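PDB 5DWA: type-2 restriction enzyme AgeI from Thalassobius gelatinovorus, which recognises the double-stranded DNA sequence 5'-ACCGGT-3' and cleaves it after the first A, acting as a monomer that dimerises to cut. Local coordinates for residues Ser64-Trp67 and His68-Tyr72; Pro106-Arg110 and His111-Leu115; Ala126-Met130 and Gly131-Arg135; Ser245-Asn248 and Ala249-Ser253. All blocks are in the same frame, centred on the assembly; numbering follows the deposited sequence. Where two conformers were deposited one is given.

Contact 1. Residues Ser64-Trp67 and His68-Tyr72. With nucleotides of chain C.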
loop_
_atom_site.group_PDB
_atom_site.type_symbol
_atom_site.label_atom_id
_atom_site.label_comp_id
_atom_site.label_asym_id
_atom_site.label_seq_id
_atom_site.Cartn_x
_atom_site.Cartn_y
_atom_site.Cartn_z
ATOM N N SER A 64 -9.429 17.908 7.435
ATOM C CA SER A 64 -9.223 16.466 7.500
ATOM C C SER A 64 -10.448 15.760 8.088
ATOM O O SER A 64 -10.801 14.663 7.651
ATOM C CB SER A 64 -7.973 16.147 8.314
ATOM O OG SER A 64 -7.634 14.778 8.227
ATOM N N ASP A 65 -11.100 16.399 9.059
ATOM C CA ASP A 65 -12.326 15.853 9.642
ATOM C C ASP A 65 -13.492 15.915 8.658
ATOM O O ASP A 65 -14.327 15.015 8.633
ATOM C CB ASP A 65 -12.700 16.594 10.934
ATOM C CG ASP A 65 -11.869 16.157 12.126
ATOM O OD1 ASP A 65 -10.833 15.492 11.936
ATOM O OD2 ASP A 65 -12.255 16.490 13.264
ATOM N N LEU A 66 -13.547 16.958 7.832
ATOM C CA LEU A 66 -14.599 17.026 6.828
ATOM C C LEU A 66 -14.433 15.893 5.828
ATOM O O LEU A 66 -15.404 15.299 5.374
ATOM C CB LEU A 66 -14.598 18.367 6.100
ATOM C CG LEU A 66 -15.003 19.586 6.927
ATOM C CD1 LEU A 66 -14.824 20.850 6.110
ATOM C CD2 LEU A 66 -16.453 19.443 7.380
ATOM N N TRP A 67 -13.189 15.596 5.476
ATOM C CA TRP A 67 -12.933 14.507 4.547
ATOM C C TRP A 67 -13.281 13.161 5.171
ATOM O O TRP A 67 -13.971 12.340 4.566
ATOM C CB TRP A 67 -11.468 14.522 4.122
ATOM C CG TRP A 67 -11.099 13.583 3.030
ATOM C CD1 TRP A 67 -10.777 12.262 3.141
ATOM C CD2 TRP A 67 -10.974 13.916 1.648
ATOM N NE1 TRP A 67 -10.462 11.746 1.899
ATOM C CE2 TRP A 67 -10.577 12.745 0.969
ATOM C CE3 TRP A 67 -11.150 15.101 0.919
ATOM C CZ2 TRP A 67 -10.362 12.728 -0.420
ATOM C CZ3 TRP A 67 -10.924 15.083 -0.451
ATOM C CH2 TRP A 67 -10.530 13.901 -1.107
ATOM N N HIS A 68 -12.783 12.942 6.387
ATOM C CA HIS A 68 -12.833 11.629 7.010
ATOM C C HIS A 68 -14.149 11.328 7.709
ATOM O O HIS A 68 -14.636 10.203 7.623
ATOM C CB HIS A 68 -11.679 11.488 8.011
ATOM C CG HIS A 68 -11.629 10.160 8.697
ATOM N ND1 HIS A 68 -11.557 8.969 8.009
ATOM C CD2 HIS A 68 -11.643 9.837 10.012
ATOM C CE1 HIS A 68 -11.531 7.968 8.872
ATOM N NE2 HIS A 68 -11.582 8.469 10.093
ATOM N N HIS A 69 -14.708 12.310 8.414
ATOM C CA HIS A 69 -15.922 12.067 9.196
ATOM C C HIS A 69 -17.193 12.413 8.430
ATOM O O HIS A 69 -18.273 11.970 8.815
ATOM C CB HIS A 69 -15.911 12.855 10.520
ATOM C CG HIS A 69 -14.913 12.359 11.520
ATOM N ND1 HIS A 69 -14.704 11.022 11.766
ATOM C CD2 HIS A 69 -14.079 13.029 12.351
ATOM C CE1 HIS A 69 -13.778 10.883 12.695
ATOM N NE2 HIS A 69 -13.382 12.088 13.070
ATOM N N VAL A 70 -17.079 13.200 7.357
ATOM C CA VAL A 70 -18.271 13.588 6.597
ATOM C C VAL A 70 -18.302 12.936 5.218
ATOM O O VAL A 70 -19.129 12.066 4.967
ATOM C CB VAL A 70 -18.381 15.122 6.439
ATOM C CG1 VAL A 70 -19.640 15.500 5.641
ATOM C CG2 VAL A 70 -18.385 15.785 7.803
ATOM N N LEU A 71 -17.388 13.326 4.331
ATOM C CA LEU A 71 -17.409 12.823 2.955
ATOM C C LEU A 71 -17.226 11.304 2.875
ATOM O O LEU A 71 -17.993 10.621 2.210
ATOM C CB LEU A 71 -16.338 13.529 2.103
ATOM C CG LEU A 71 -16.474 15.049 1.939
ATOM C CD1 LEU A 71 -15.434 15.603 0.959
ATOM C CD2 LEU A 71 -17.893 15.436 1.496
ATOM N N TYR A 72 -16.219 10.782 3.574
ATOM C CA TYR A 72 -16.003 9.337 3.650
ATOM C C TYR A 72 -17.239 8.582 4.095
ATOM O O TYR A 72 -17.647 7.602 3.477
ATOM C CB TYR A 72 -14.863 9.069 4.621
ATOM C CG TYR A 72 -14.546 7.633 4.971
ATOM C CD1 TYR A 72 -14.323 6.670 3.990
ATOM C CD2 TYR A 72 -14.358 7.269 6.298
ATOM C CE1 TYR A 72 -13.977 5.369 4.331
ATOM C CE2 TYR A 72 -14.020 5.987 6.641
ATOM C CZ TYR A 72 -13.814 5.046 5.668
ATOM O OH TYR A 72 -13.451 3.775 6.050
ATOM P P DG C 8 -11.121 3.200 8.967
ATOM O OP1 DG C 8 -12.374 3.789 8.432
ATOM O OP2 DG C 8 -10.272 4.014 9.868
ATOM O "O5'" DG C 8 -11.518 1.842 9.676
ATOM C "C5'" DG C 8 -12.278 0.892 8.932
ATOM C "C4'" DG C 8 -11.843 -0.524 9.252
ATOM O "O4'" DG C 8 -10.501 -0.762 8.750
ATOM C "C3'" DG C 8 -11.815 -0.863 10.723
ATOM O "O3'" DG C 8 -12.309 -2.181 10.859
ATOM C "C2'" DG C 8 -10.319 -0.728 11.094
ATOM C "C1'" DG C 8 -9.629 -1.152 9.815
ATOM N N9 DG C 8 -8.355 -0.493 9.550
ATOM C C8 DG C 8 -8.064 0.844 9.681
ATOM N N7 DG C 8 -6.845 1.150 9.289
ATOM C C5 DG C 8 -6.333 -0.053 8.826
ATOM C C6 DG C 8 -5.067 -0.350 8.283
ATOM O O6 DG C 8 -4.140 0.430 8.060
ATOM N N1 DG C 8 -4.940 -1.698 7.957
ATOM C C2 DG C 8 -5.919 -2.649 8.135
ATOM N N2 DG C 8 -5.622 -3.914 7.755
ATOM N N3 DG C 8 -7.108 -2.378 8.649
ATOM C C4 DG C 8 -7.241 -1.070 8.976
ATOM P P DG C 7 -8.421 6.468 3.848
ATOM O OP1 DG C 7 -9.629 7.311 3.718
ATOM O OP2 DG C 7 -7.170 7.041 4.366
ATOM O "O5'" DG C 7 -8.785 5.248 4.811
ATOM C "C5'" DG C 7 -9.863 4.391 4.520
ATOM C "C4'" DG C 7 -9.838 3.211 5.478
ATOM O "O4'" DG C 7 -8.785 2.293 5.093
ATOM C "C3'" DG C 7 -9.542 3.577 6.924
ATOM O "O3'" DG C 7 -10.219 2.677 7.753
ATOM C "C2'" DG C 7 -8.024 3.383 7.020
ATOM C "C1'" DG C 7 -7.831 2.158 6.147
ATOM N N9 DG C 7 -6.536 2.087 5.500
ATOM C C8 DG C 7 -5.562 3.059 5.455
ATOM N N7 DG C 7 -4.537 2.719 4.725
ATOM C C5 DG C 7 -4.869 1.467 4.230
ATOM C C6 DG C 7 -4.152 0.601 3.375
ATOM O O6 DG C 7 -3.045 0.785 2.849
ATOM N N1 DG C 7 -4.849 -0.569 3.121
ATOM C C2 DG C 7 -6.087 -0.874 3.631
ATOM N N2 DG C 7 -6.603 -2.050 3.268
ATOM N N3 DG C 7 -6.766 -0.076 4.436
ATOM C C4 DG C 7 -6.101 1.072 4.691
HETATM O O HOH W 1 -11.908 13.906 14.837
#
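D65 and H69, one turn apart on helix 63-78, lie side by side and point the same way, with H69 CD2 3.8 Å from D65 CG and the carboxylate and imidazole planes 66° apart. Their polar ends meet through a water that donates to D65 OD2 and lies in the ring plane, 2.9 Å from H69 NE2. A carboxylate suits this place because D65 OD2 also forms a salt bridge with R243 while OD1 accepts from N211. This flank is the looser one in that it admits a water. The other is apolar and walled in by helices 22-36, 43-57 and 84-109: there L66 CD2 meets V70 CG2 at 4.2 Å and W67 CE3 meets L71 CD1 at 4.3 Å, and F51 meets the indole edge-to-face. The backbone widens here into a pi-type turn: L71 N donates to L66 O at 3.0 Å and Y72 N to W67 O at 2.9 Å, each five residues back, whereas H68 N and H69 N reach only four back, to S64 O and D65 O. With its CG anti to the backbone N (chi1 174°), Y72 extends its ring to the DNA, where OH donates to OP1 of DG8 of chain C at 2.6 Å and the phosphate oxygen sits near the ring plane at the edge. A phenylalanine in its place would probably leave that phosphate oxygen without this donor while keeping the ring. Since the bond holds backbone phosphate rather than a base, it probably serves a grip that does not depend on sequence, consistent with a pre-specific complex.

Contact 2. Residues Pro106-Arg110 and His111-Leu115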
loop_
_atom_site.group_PDB
_atom_site.type_symbol
_atom_site.label_atom_id
_atom_site.label_comp_id
_atom_site.label_asym_id
_atom_site.label_seq_id
_atom_site.Cartn_x
_atom_site.Cartn_y
_atom_site.Cartn_z
ATOM N N PRO A 106 -6.446 28.952 -8.928
ATOM C CA PRO A 106 -6.812 30.369 -9.074
ATOM C C PRO A 106 -5.830 31.334 -8.397
ATOM O O PRO A 106 -5.481 32.363 -8.978
ATOM C CB PRO A 106 -8.190 30.440 -8.408
ATOM C CG PRO A 106 -8.752 29.074 -8.573
ATOM C CD PRO A 106 -7.575 28.145 -8.428
ATOM N N VAL A 107 -5.386 31.004 -7.190
ATOM C CA VAL A 107 -4.476 31.865 -6.450
ATOM C C VAL A 107 -3.073 31.827 -7.046
ATOM O O VAL A 107 -2.397 32.851 -7.144
ATOM C CB VAL A 107 -4.433 31.464 -4.960
ATOM C CG1 VAL A 107 -3.387 32.274 -4.206
ATOM C CG2 VAL A 107 -5.809 31.643 -4.337
ATOM N N LEU A 108 -2.640 30.645 -7.466
ATOM C CA LEU A 108 -1.305 30.485 -8.022
ATOM C C LEU A 108 -1.167 31.146 -9.400
ATOM O O LEU A 108 -0.080 31.596 -9.764
ATOM C CB LEU A 108 -0.947 29.004 -8.100
ATOM C CG LEU A 108 -0.704 28.344 -6.747
ATOM C CD1 LEU A 108 -0.510 26.856 -6.937
ATOM C CD2 LEU A 108 0.506 28.976 -6.073
ATOM N N ALA A 109 -2.266 31.218 -10.145
ATOM C CA ALA A 109 -2.243 31.801 -11.489
ATOM C C ALA A 109 -1.790 33.257 -11.473
ATOM O O ALA A 109 -1.168 33.723 -12.426
ATOM C CB ALA A 109 -3.601 31.685 -12.145
ATOM N N ARG A 110 -2.096 33.957 -10.385
ATOM C CA ARG A 110 -1.687 35.348 -10.219
ATOM C C ARG A 110 -0.166 35.494 -10.183
ATOM O O ARG A 110 0.364 36.584 -10.418
ATOM C CB ARG A 110 -2.296 35.931 -8.941
ATOM C CG ARG A 110 -3.755 35.585 -8.737
ATOM C CD ARG A 110 -4.431 36.545 -7.762
ATOM N NE ARG A 110 -4.154 36.233 -6.361
ATOM C CZ ARG A 110 -3.186 36.792 -5.643
ATOM N NH1 ARG A 110 -2.383 37.698 -6.182
ATOM N NH2 ARG A 110 -3.019 36.446 -4.376
ATOM N N HIS A 111 0.532 34.397 -9.893
ATOM C CA HIS A 111 1.988 34.394 -9.813
ATOM C C HIS A 111 2.630 33.546 -10.913
ATOM O O HIS A 111 3.808 33.195 -10.831
ATOM C CB HIS A 111 2.431 33.889 -8.436
ATOM C CG HIS A 111 1.814 34.642 -7.301
ATOM N ND1 HIS A 111 2.350 35.813 -6.810
ATOM C CD2 HIS A 111 0.700 34.401 -6.571
ATOM C CE1 HIS A 111 1.596 36.258 -5.822
ATOM N NE2 HIS A 111 0.588 35.419 -5.655
ATOM N N GLY A 112 1.837 33.203 -11.923
ATOM C CA GLY A 112 2.307 32.396 -13.038
ATOM C C GLY A 112 2.622 30.950 -12.691
ATOM O O GLY A 112 3.392 30.286 -13.388
ATOM N N ILE A 113 2.020 30.457 -11.615
ATOM C CA ILE A 113 2.248 29.091 -11.164
ATOM C C ILE A 113 0.991 28.276 -11.414
ATOM O O ILE A 113 -0.124 28.779 -11.261
ATOM C CB ILE A 113 2.647 29.053 -9.678
ATOM C CG1 ILE A 113 3.928 29.855 -9.459
ATOM C CG2 ILE A 113 2.842 27.613 -9.184
ATOM C CD1 ILE A 113 4.136 30.278 -8.024
ATOM N N ARG A 114 1.169 27.020 -11.815
ATOM C CA ARG A 114 0.050 26.174 -12.188
ATOM C C ARG A 114 0.269 24.729 -11.785
ATOM O O ARG A 114 1.349 24.181 -12.004
ATOM C CB ARG A 114 -0.197 26.256 -13.698
ATOM C CG ARG A 114 -1.438 25.497 -14.165
ATOM C CD ARG A 114 -1.615 25.610 -15.675
ATOM N NE ARG A 114 -0.518 24.987 -16.407
ATOM C CZ ARG A 114 -0.283 25.181 -17.701
ATOM N NH1 ARG A 114 -1.072 25.985 -18.403
ATOM N NH2 ARG A 114 0.733 24.568 -18.295
ATOM N N LEU A 115 -0.758 24.137 -11.182
ATOM C CA LEU A 115 -0.779 22.720 -10.842
ATOM C C LEU A 115 -1.568 21.912 -11.868
ATOM O O LEU A 115 -2.589 22.364 -12.380
ATOM C CB LEU A 115 -1.409 22.519 -9.462
ATOM C CG LEU A 115 -0.848 23.333 -8.292
ATOM C CD1 LEU A 115 -1.587 22.980 -7.017
ATOM C CD2 LEU A 115 0.657 23.125 -8.110
#
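I113 N bonds to L108 O at 3.0 Å and G112 N to A109 O, the pair of a Schellman motif that ends helix 84-109 on a type I turn from A109 to G112; H111 N adds a further bond to L108 O at 2.9 Å, from the opposite face of that carbonyl's plane. G112, with phi 69°, is the C-prime residue, a backbone angle that glycine adopts readily. Beyond it the chain enters strand 113-117, where L108 CB lies 3.9 Å from I113 CB and L108 CD1 reaches L115 CG at 3.8 Å. Apolar branches suit this buried junction: L108 also touches T270 and L273 of helix 268-277, while I113 and L115 touch strand 143-148. H111 folds back along the helix end, CG beside its backbone N (chi1 -54°), and V107 O sits at the ring edge, near its plane, 3.5 Å from CD2. H111 NE2, buried here without a partner in the model, lies over one face of the R110 guanidinium, the planes 57° apart; R110, salt-bridged to D266, has two conformers, and this holds for one. With alanine in place of H111, V107 O would probably lose its ring neighbour and the guanidinium be freer to turn. Backbone N-H groups thus satisfy L108 O and A109 O, while hydrophobic side chains fasten helix to strand.

Contact 3. Residues Ala126-Met130 and Gly131-Arg135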
loop_
_atom_site.group_PDB
_atom_site.type_symbol
_atom_site.label_atom_id
_atom_site.label_comp_id
_atom_site.label_asym_id
_atom_site.label_seq_id
_atom_site.Cartn_x
_atom_site.Cartn_y
_atom_site.Cartn_z
ATOM N N ALA A 126 5.039 14.327 -18.465
ATOM C CA ALA A 126 5.387 15.116 -17.296
ATOM C C ALA A 126 6.725 14.673 -16.705
ATOM O O ALA A 126 7.582 15.507 -16.408
ATOM C CB ALA A 126 4.281 15.025 -16.253
ATOM N N LEU A 127 6.907 13.360 -16.543
ATOM C CA LEU A 127 8.149 12.822 -15.994
ATOM C C LEU A 127 9.329 13.111 -16.926
ATOM O O LEU A 127 10.432 13.396 -16.466
ATOM C CB LEU A 127 8.030 11.316 -15.741
ATOM C CG LEU A 127 7.011 10.951 -14.657
ATOM C CD1 LEU A 127 6.939 9.444 -14.445
ATOM C CD2 LEU A 127 7.345 11.667 -13.355
ATOM N N THR A 128 9.082 13.042 -18.231
ATOM C CA THR A 128 10.121 13.336 -19.212
ATOM C C THR A 128 10.564 14.782 -19.105
ATOM O O THR A 128 11.767 15.080 -19.117
ATOM C CB THR A 128 9.641 13.055 -20.640
ATOM O OG1 THR A 128 9.308 11.666 -20.756
ATOM C CG2 THR A 128 10.730 13.419 -21.659
ATOM N N ARG A 129 9.593 15.680 -18.996
ATOM C CA ARG A 129 9.891 17.099 -18.863
ATOM C C ARG A 129 10.571 17.388 -17.530
ATOM O O ARG A 129 11.397 18.291 -17.441
ATOM C CB ARG A 129 8.612 17.925 -19.023
ATOM C CG ARG A 129 7.997 17.820 -20.415
ATOM C CD ARG A 129 6.643 18.505 -20.476
ATOM N NE ARG A 129 6.755 19.935 -20.198
ATOM C CZ ARG A 129 5.977 20.606 -19.351
ATOM N NH1 ARG A 129 5.024 19.981 -18.665
ATOM N NH2 ARG A 129 6.167 21.906 -19.170
ATOM N N MET A 130 10.245 16.599 -16.502
ATOM C CA MET A 130 10.899 16.709 -15.201
ATOM C C MET A 130 12.346 16.255 -15.234
ATOM O O MET A 130 13.144 16.637 -14.376
ATOM C CB MET A 130 10.161 15.877 -14.151
ATOM C CG MET A 130 8.936 16.525 -13.573
ATOM S SD MET A 130 8.266 15.486 -12.267
ATOM C CE MET A 130 6.670 16.259 -12.038
ATOM N N GLY A 131 12.670 15.405 -16.203
ATOM C CA GLY A 131 13.996 14.829 -16.305
ATOM C C GLY A 131 14.175 13.622 -15.408
ATOM O O GLY A 131 15.297 13.308 -15.021
ATOM N N VAL A 132 13.076 12.947 -15.071
ATOM C CA VAL A 132 13.142 11.785 -14.181
ATOM C C VAL A 132 12.507 10.522 -14.763
ATOM O O VAL A 132 12.335 9.525 -14.060
ATOM C CB VAL A 132 12.470 12.065 -12.798
ATOM C CG1 VAL A 132 13.189 13.183 -12.057
ATOM C CG2 VAL A 132 10.981 12.370 -12.946
ATOM N N ALA A 133 12.171 10.539 -16.046
ATOM C CA ALA A 133 11.539 9.379 -16.665
ATOM C C ALA A 133 12.459 8.168 -16.644
ATOM O O ALA A 133 13.665 8.310 -16.827
ATOM C CB ALA A 133 11.137 9.701 -18.095
ATOM N N ASP A 134 11.869 6.993 -16.418
ATOM C CA ASP A 134 12.574 5.704 -16.414
ATOM C C ASP A 134 13.590 5.528 -15.291
ATOM O O ASP A 134 14.461 4.666 -15.367
ATOM C CB ASP A 134 13.265 5.484 -17.762
ATOM C CG ASP A 134 12.289 5.510 -18.901
ATOM O OD1 ASP A 134 11.422 4.610 -18.942
ATOM O OD2 ASP A 134 12.372 6.433 -19.736
ATOM N N ARG A 135 13.480 6.332 -14.246
ATOM C CA ARG A 135 14.262 6.075 -13.042
ATOM C C ARG A 135 13.436 5.244 -12.076
ATOM O O ARG A 135 12.223 5.416 -11.985
ATOM C CB ARG A 135 14.700 7.382 -12.396
ATOM C CG ARG A 135 15.578 8.217 -13.303
ATOM C CD ARG A 135 15.966 9.517 -12.647
ATOM N NE ARG A 135 16.613 10.418 -13.590
ATOM C CZ ARG A 135 17.616 11.229 -13.279
ATOM N NH1 ARG A 135 18.099 11.240 -12.045
ATOM N NH2 ARG A 135 18.141 12.022 -14.203
#
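With CG1 of V132 anti to its carbonyl carbon (chi1 -62°), CG2 falls in the crowded position between N and carbonyl carbon, which turns it back onto the helix; L127, whose CG lies beside its own backbone N (chi1 -65°), brings CD2 to 3.7 Å from V132 CG2. The two side chains cross at about a right angle. M130 adds to this patch from another direction, its CB 3.8 Å from V132 CG2, and its extended chain runs on toward M144 and V161 of the central sheet. The beta-branched valine thus fills the angle between two helical residues and also touches I184 of helix 178-187. Helix 123-130 closes here in a Schellman motif: V132 N bonds to L127 O at 3.0 Å, and G131 N donates to T128 O at 3.1 Å from well above that carbonyl plane. G131 has phi 83°, and a beta carbon on it would fall about 2.6 Å from M130 O, so only glycine fits comfortably. Past it the chain makes a type II turn from V132 to R135. A133, small enough to nestle on the helix flank, sets its CB 3.8 Å from T128 OG1, a hydroxyl whose hydrogen bond goes to G124 O within the helix.

Contact 4. Residues Ser245-Asn248 and Ala249-Ser253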
loop_
_atom_site.group_PDB
_atom_site.type_symbol
_atom_site.label_atom_id
_atom_site.label_comp_id
_atom_site.label_asym_id
_atom_site.label_seq_id
_atom_site.Cartn_x
_atom_site.Cartn_y
_atom_site.Cartn_z
ATOM N N SER A 245 0.831 18.454 14.383
ATOM C CA SER A 245 1.765 19.364 15.027
ATOM C C SER A 245 2.757 19.886 14.002
ATOM O O SER A 245 3.416 19.103 13.325
ATOM C CB SER A 245 2.505 18.676 16.172
ATOM O OG SER A 245 1.601 18.300 17.195
ATOM N N PRO A 246 2.857 21.215 13.881
ATOM C CA PRO A 246 3.849 21.774 12.962
ATOM C C PRO A 246 5.264 21.546 13.464
ATOM O O PRO A 246 5.483 21.267 14.643
ATOM C CB PRO A 246 3.508 23.267 12.939
ATOM C CG PRO A 246 2.775 23.511 14.214
ATOM C CD PRO A 246 2.009 22.256 14.483
ATOM N N SER A 247 6.219 21.652 12.552
ATOM C CA SER A 247 7.622 21.584 12.914
ATOM C C SER A 247 8.002 22.746 13.822
ATOM O O SER A 247 7.412 23.822 13.739
ATOM C CB SER A 247 8.489 21.602 11.658
ATOM O OG SER A 247 8.297 20.428 10.894
ATOM N N ASN A 248 8.992 22.524 14.683
ATOM C CA ASN A 248 9.625 23.624 15.399
ATOM C C ASN A 248 10.338 24.546 14.409
ATOM O O ASN A 248 10.421 24.241 13.216
ATOM C CB ASN A 248 10.611 23.096 16.445
ATOM C CG ASN A 248 9.927 22.318 17.552
ATOM O OD1 ASN A 248 8.792 22.611 17.923
ATOM N ND2 ASN A 248 10.619 21.320 18.087
ATOM N N ALA A 249 10.865 25.663 14.904
ATOM C CA ALA A 249 11.513 26.652 14.045
ATOM C C ALA A 249 12.691 26.057 13.276
ATOM O O ALA A 249 12.972 26.453 12.145
ATOM C CB ALA A 249 11.971 27.844 14.869
ATOM N N THR A 250 13.380 25.105 13.894
ATOM C CA THR A 250 14.483 24.426 13.234
ATOM C C THR A 250 14.287 22.918 13.267
ATOM O O THR A 250 13.784 22.361 14.245
ATOM C CB THR A 250 15.841 24.765 13.886
ATOM O OG1 THR A 250 15.913 24.164 15.185
ATOM C CG2 THR A 250 16.021 26.274 14.009
ATOM N N THR A 251 14.674 22.262 12.180
ATOM C CA THR A 251 14.692 20.812 12.121
ATOM C C THR A 251 16.079 20.387 11.655
ATOM O O THR A 251 16.769 21.165 11.000
ATOM C CB THR A 251 13.607 20.258 11.168
ATOM O OG1 THR A 251 13.910 20.642 9.825
ATOM C CG2 THR A 251 12.226 20.781 11.547
ATOM N N PRO A 252 16.498 19.162 12.007
ATOM C CA PRO A 252 17.821 18.672 11.602
ATOM C C PRO A 252 18.030 18.714 10.090
ATOM O O PRO A 252 19.119 19.048 9.626
ATOM C CB PRO A 252 17.829 17.231 12.117
ATOM C CG PRO A 252 16.914 17.255 13.292
ATOM C CD PRO A 252 15.823 18.229 12.928
ATOM N N SER A 253 16.986 18.402 9.329
ATOM C CA SER A 253 17.092 18.388 7.875
ATOM C C SER A 253 16.876 19.760 7.242
ATOM O O SER A 253 17.233 19.974 6.088
ATOM C CB SER A 253 16.085 17.404 7.286
ATOM O OG SER A 253 14.770 17.900 7.437
#
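S247 and T251 face each other across the mouth of a surface loop. The S247 side chain leaves its backbone toward residues 249-253, and the T251 methyl comes to meet it, CG2 lying 3.8 Å from S247 CB and 4.0 Å from S247 OG. The T251 torsion explains why a methyl does the touching: at chi1 66° OG1 is placed between backbone N and carbonyl carbon, and CG2 is swung beside the N, on the S247 side. The hydroxyls are thereby turned to other work. S247 OG is hydrogen-bonded with E229 and with the backbone N of I257, while T251 OG1 is hydrogen-bonded to R255 O, so a short side chain with a hydroxyl for the outside partner and a CB or methyl for the contact suits both positions. At the bottom of the loop N248 directs its amide away from the following segment, toward P218, as befits an exposed polar residue, yet its CB passes 3.9 Å from T250 O. N248 O lies 3.2 Å from T250 N at an angle too poor for bonding, which leaves the bend without a hydrogen bond between its two halves. The loop is held from outside: A249 O is bonded to H256 NE2, and S247 pairs by backbone with I257. This is an irregular loop in the long connection between the parallel strands 236-239 and 257-259 at one edge of the mixed sheet of this PD-(D/E)XK nuclease.

Contact 1 is buried throughout, contacts 2 and 3 are partly buried, and contact 4 is on the surface. Contact 1 lies within one helix, 63-78, and combines apolar burial with a phosphate bond to DNA; the others reach no nucleotide. Contacts 2 and 3 share a solution, a glycine with positive phi in a Schellman motif, but contact 2 leads from helix 84-109 into strand 113-117 and contact 3 from helix 123-130 into a loop; their nearest atoms are about 6 Å apart. Contact 4 sits beside strand 257-259, at the opposite edge, within this chain, of the mixed sheet that begins with strand 113-117, and relies on hydroxyl and backbone bonds to its surroundings, not internal ones.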